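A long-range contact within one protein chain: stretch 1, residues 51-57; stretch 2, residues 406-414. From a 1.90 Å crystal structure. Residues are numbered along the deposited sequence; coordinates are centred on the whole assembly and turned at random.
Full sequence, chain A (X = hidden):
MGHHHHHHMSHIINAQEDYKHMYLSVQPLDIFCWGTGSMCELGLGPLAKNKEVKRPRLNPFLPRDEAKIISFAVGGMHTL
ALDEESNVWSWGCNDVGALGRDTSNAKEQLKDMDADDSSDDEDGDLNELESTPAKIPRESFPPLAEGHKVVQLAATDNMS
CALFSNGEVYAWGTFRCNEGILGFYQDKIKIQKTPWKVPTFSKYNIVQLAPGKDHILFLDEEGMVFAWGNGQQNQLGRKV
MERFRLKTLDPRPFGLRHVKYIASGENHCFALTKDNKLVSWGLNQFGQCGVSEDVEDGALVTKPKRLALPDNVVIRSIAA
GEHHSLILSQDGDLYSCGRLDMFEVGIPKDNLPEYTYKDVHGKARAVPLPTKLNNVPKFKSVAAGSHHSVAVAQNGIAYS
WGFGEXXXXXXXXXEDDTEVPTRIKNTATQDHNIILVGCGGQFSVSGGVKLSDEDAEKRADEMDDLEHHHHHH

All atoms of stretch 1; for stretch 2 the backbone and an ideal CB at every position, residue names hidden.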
# COMPACT_ATOMS: atom_id res chain seq x y z
N LYS A 51 4.89 13.39 17.13
CA LYS A 51 4.66 11.94 17.02
C LYS A 51 3.16 11.59 17.04
O LYS A 51 2.77 10.42 16.99
CB LYS A 51 5.49 11.16 18.06
CG LYS A 51 4.99 11.17 19.49
CD LYS A 51 6.15 10.92 20.46
CE LYS A 51 5.71 10.12 21.68
NZ LYS A 51 5.33 8.71 21.30
N GLU A 52 2.32 12.63 17.09
CA GLU A 52 0.88 12.49 16.96
C GLU A 52 0.34 13.74 16.27
O GLU A 52 0.46 14.86 16.80
CB GLU A 52 0.22 12.26 18.32
CG GLU A 52 -1.29 12.06 18.27
CD GLU A 52 -1.89 11.98 19.66
OE1 GLU A 52 -2.14 13.04 20.27
OE2 GLU A 52 -2.11 10.86 20.15
N VAL A 53 -0.22 13.55 15.08
CA VAL A 53 -0.56 14.65 14.18
C VAL A 53 -1.91 14.34 13.55
O VAL A 53 -2.06 13.37 12.81
CB VAL A 53 0.56 14.84 13.12
CG1 VAL A 53 0.14 15.81 12.03
CG2 VAL A 53 1.86 15.34 13.79
N LYS A 54 -2.92 15.15 13.88
CA LYS A 54 -4.31 14.78 13.62
C LYS A 54 -4.85 15.30 12.28
O LYS A 54 -5.99 15.00 11.92
CB LYS A 54 -5.19 15.23 14.80
CG LYS A 54 -4.76 14.63 16.13
CD LYS A 54 -5.54 15.18 17.32
CE LYS A 54 -4.97 14.64 18.63
NZ LYS A 54 -5.76 15.09 19.84
N ARG A 55 -4.03 16.07 11.56
CA ARG A 55 -4.38 16.59 10.23
C ARG A 55 -3.13 16.57 9.35
O ARG A 55 -2.03 16.67 9.89
CB ARG A 55 -4.86 18.05 10.34
CG ARG A 55 -6.20 18.25 11.04
CD ARG A 55 -7.32 17.63 10.24
NE ARG A 55 -8.63 18.20 10.58
CZ ARG A 55 -9.70 18.10 9.81
NH1 ARG A 55 -9.63 17.43 8.65
NH2 ARG A 55 -10.85 18.65 10.18
N PRO A 56 -3.29 16.46 8.01
CA PRO A 56 -2.13 16.45 7.12
C PRO A 56 -1.17 17.60 7.40
O PRO A 56 -1.57 18.77 7.40
CB PRO A 56 -2.76 16.61 5.73
CG PRO A 56 -4.08 15.93 5.86
CD PRO A 56 -4.55 16.26 7.26
N ARG A 57 0.09 17.26 7.66
CA ARG A 57 1.11 18.23 8.02
C ARG A 57 2.17 18.24 6.93
O ARG A 57 2.74 17.19 6.60
CB ARG A 57 1.72 17.84 9.37
CG ARG A 57 2.91 18.70 9.82
CD ARG A 57 2.46 19.96 10.57
NE ARG A 57 1.67 19.62 11.76
CZ ARG A 57 2.17 19.24 12.93
NH1 ARG A 57 3.49 19.15 13.10
NH2 ARG A 57 1.36 18.96 13.93
N UNK A 406 -6.03 6.31 16.03
CA UNK A 406 -4.66 6.77 15.82
C UNK A 406 -4.59 8.02 14.93
O UNK A 406 -3.49 8.49 14.60
CB UNK A 406 -3.83 5.65 15.20
N UNK A 407 -5.75 8.55 14.56
CA UNK A 407 -5.89 9.79 13.76
C UNK A 407 -5.33 9.65 12.35
O UNK A 407 -5.03 10.65 11.69
CB UNK A 407 -5.19 10.95 14.46
N UNK A 408 -5.20 8.41 11.89
CA UNK A 408 -4.65 8.12 10.57
C UNK A 408 -5.58 8.61 9.45
O UNK A 408 -5.16 8.75 8.30
CB UNK A 408 -4.40 6.62 10.43
N UNK A 409 -6.84 8.85 9.79
CA UNK A 409 -7.81 9.39 8.83
C UNK A 409 -7.63 10.90 8.62
O UNK A 409 -8.13 11.45 7.63
CB UNK A 409 -9.23 9.10 9.31
N UNK A 410 -6.92 11.56 9.53
CA UNK A 410 -6.62 13.01 9.43
C UNK A 410 -7.87 13.88 9.47
O UNK A 410 -7.97 14.88 8.74
CB UNK A 410 -5.85 13.30 8.14
N UNK A 411 -8.82 13.51 10.31
CA UNK A 411 -10.08 14.24 10.39
C UNK A 411 -10.22 15.06 11.68
O UNK A 411 -11.31 15.49 12.04
CB UNK A 411 -11.25 13.26 10.28
N UNK A 412 -9.09 15.29 12.35
CA UNK A 412 -9.06 16.17 13.52
C UNK A 412 -9.14 15.46 14.86
O UNK A 412 -8.88 14.25 14.94
CB UNK A 412 -10.21 17.17 13.43
N UNK A 413 -9.51 16.21 15.92
CA UNK A 413 -9.45 15.77 17.32
C UNK A 413 -10.64 14.92 17.74
O UNK A 413 -11.33 15.24 18.72
CB UNK A 413 -9.36 16.99 18.24
N UNK A 414 -10.87 13.83 17.01
CA UNK A 414 -11.95 12.89 17.31
C UNK A 414 -11.39 11.48 17.19
O UNK A 414 -10.83 11.12 16.15
CB UNK A 414 -13.15 13.09 16.38

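Position 406 has its CA-to-CB bond directed away, with nothing of stretch 1 within 5.5 Å of the ideal CB, so this contact sets no preference. The deposited residue is Thr406.

At 407 the bond points toward stretch 1, and the ideal CB lies 4.0 Å from Lys54 CA and 4.3 Å from Val53 O. Beyond it run the extended methylenes of Lys54 (chi1 m, the rest t) and, further along, the carboxylate of Glu52. A long, flat or aliphatic side chain could lie along this surface; phi/psi of 65/21 would also admit glycine or asparagine, which would cover less of the Lys54 chain than a long or flat side chain could. The residue is Tyr407, chi1 m. Lys54 CG sits 3.8 Å from the ring centroid and 21° off the ring normal, a CH-pi contact over the face, while Glu52 OE2 approaches the ring edge, 3.6 Å from Tyr407 CE2. A water accepts a hydrogen bond from Lys54 NZ at 2.7 Å and makes a weak one with Tyr407 OH at 3.3 Å, linking the two side-chain ends.

Positions 408 and 409 are the middle of a type I turn, closed by the bond from the amide N of 410 to Tyr407 O (3.0 Å). Both CB atoms point away with no neighbour in stretch 1, so many residues would do; they are Ala408 and Val409.

At 410 phi is 63°, which favours glycine, and an ideal CB would stand only 3.4 Å from Pro56 CD, a tight fit. The residue is Gly410. Its bare CA comes 3.2 Å from Lys54 O in a CA-H...O contact, and Gly410 O accepts a weak hydrogen bond from Arg55 NH1 (3.0 Å, 130°).

The CB of 411 points away, with Arg55 NH1 4.8 Å off; the visible atoms exclude little. Leu411 places its CD2 4.3 Å from Arg55 NH1, and its backbone C lies over one face of the guanidinium.

Position 412 has phi/psi of 98/-161, where a CB would jam against the preceding carbonyl O; it would also come 3.4 Å from Arg55 NE. Glycine is called for on backbone grounds alone, and Gly412 is found. Its amide N donates to Lys54 O (3.1 Å, 146°), the stronger direct tie between the stretches.

At 413 the CB points sideways; phi of -82° is compatible with proline, though most residues could adopt it, and the ideal CB, 4.3 Å from Lys54 CD, leaves the choice open. Pro413 brings its CB 4.4 Å from Lys54 CD.

The CB of 414 meets nothing of stretch 1 within 5.5 Å; Phe414 makes no contact with it.

Stretch 2, residues 406-414: TYAVGLGPF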
# COMPACT_ATOMS: atom_id res chain seq x y z
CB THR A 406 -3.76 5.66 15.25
OG1 THR A 406 -4.44 5.00 14.18
CG2 THR A 406 -3.40 4.64 16.35
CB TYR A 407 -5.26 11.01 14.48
CG TYR A 407 -5.65 11.11 15.94
CD1 TYR A 407 -6.90 11.62 16.30
CD2 TYR A 407 -4.79 10.68 16.94
CE1 TYR A 407 -7.28 11.71 17.64
CE2 TYR A 407 -5.15 10.77 18.29
CZ TYR A 407 -6.40 11.28 18.63
OH TYR A 407 -6.77 11.38 19.95
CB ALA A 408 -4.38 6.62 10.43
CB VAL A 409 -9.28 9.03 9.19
CG1 VAL A 409 -9.50 7.52 9.15
CG2 VAL A 409 -9.68 9.60 10.56
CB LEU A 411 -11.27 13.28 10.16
CG LEU A 411 -11.33 12.69 8.74
CD1 LEU A 411 -12.36 11.57 8.64
CD2 LEU A 411 -11.59 13.76 7.67
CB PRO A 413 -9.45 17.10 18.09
CG PRO A 413 -10.28 18.01 17.24
CD PRO A 413 -10.07 17.57 15.80
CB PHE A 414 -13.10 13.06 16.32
CG PHE A 414 -13.43 14.49 15.97
CD1 PHE A 414 -14.18 15.28 16.84
CD2 PHE A 414 -13.01 15.04 14.76
CE1 PHE A 414 -14.49 16.61 16.51
CE2 PHE A 414 -13.31 16.36 14.42
CZ PHE A 414 -14.05 17.15 15.30
O HOH W 1 -8.33 14.29 19.97
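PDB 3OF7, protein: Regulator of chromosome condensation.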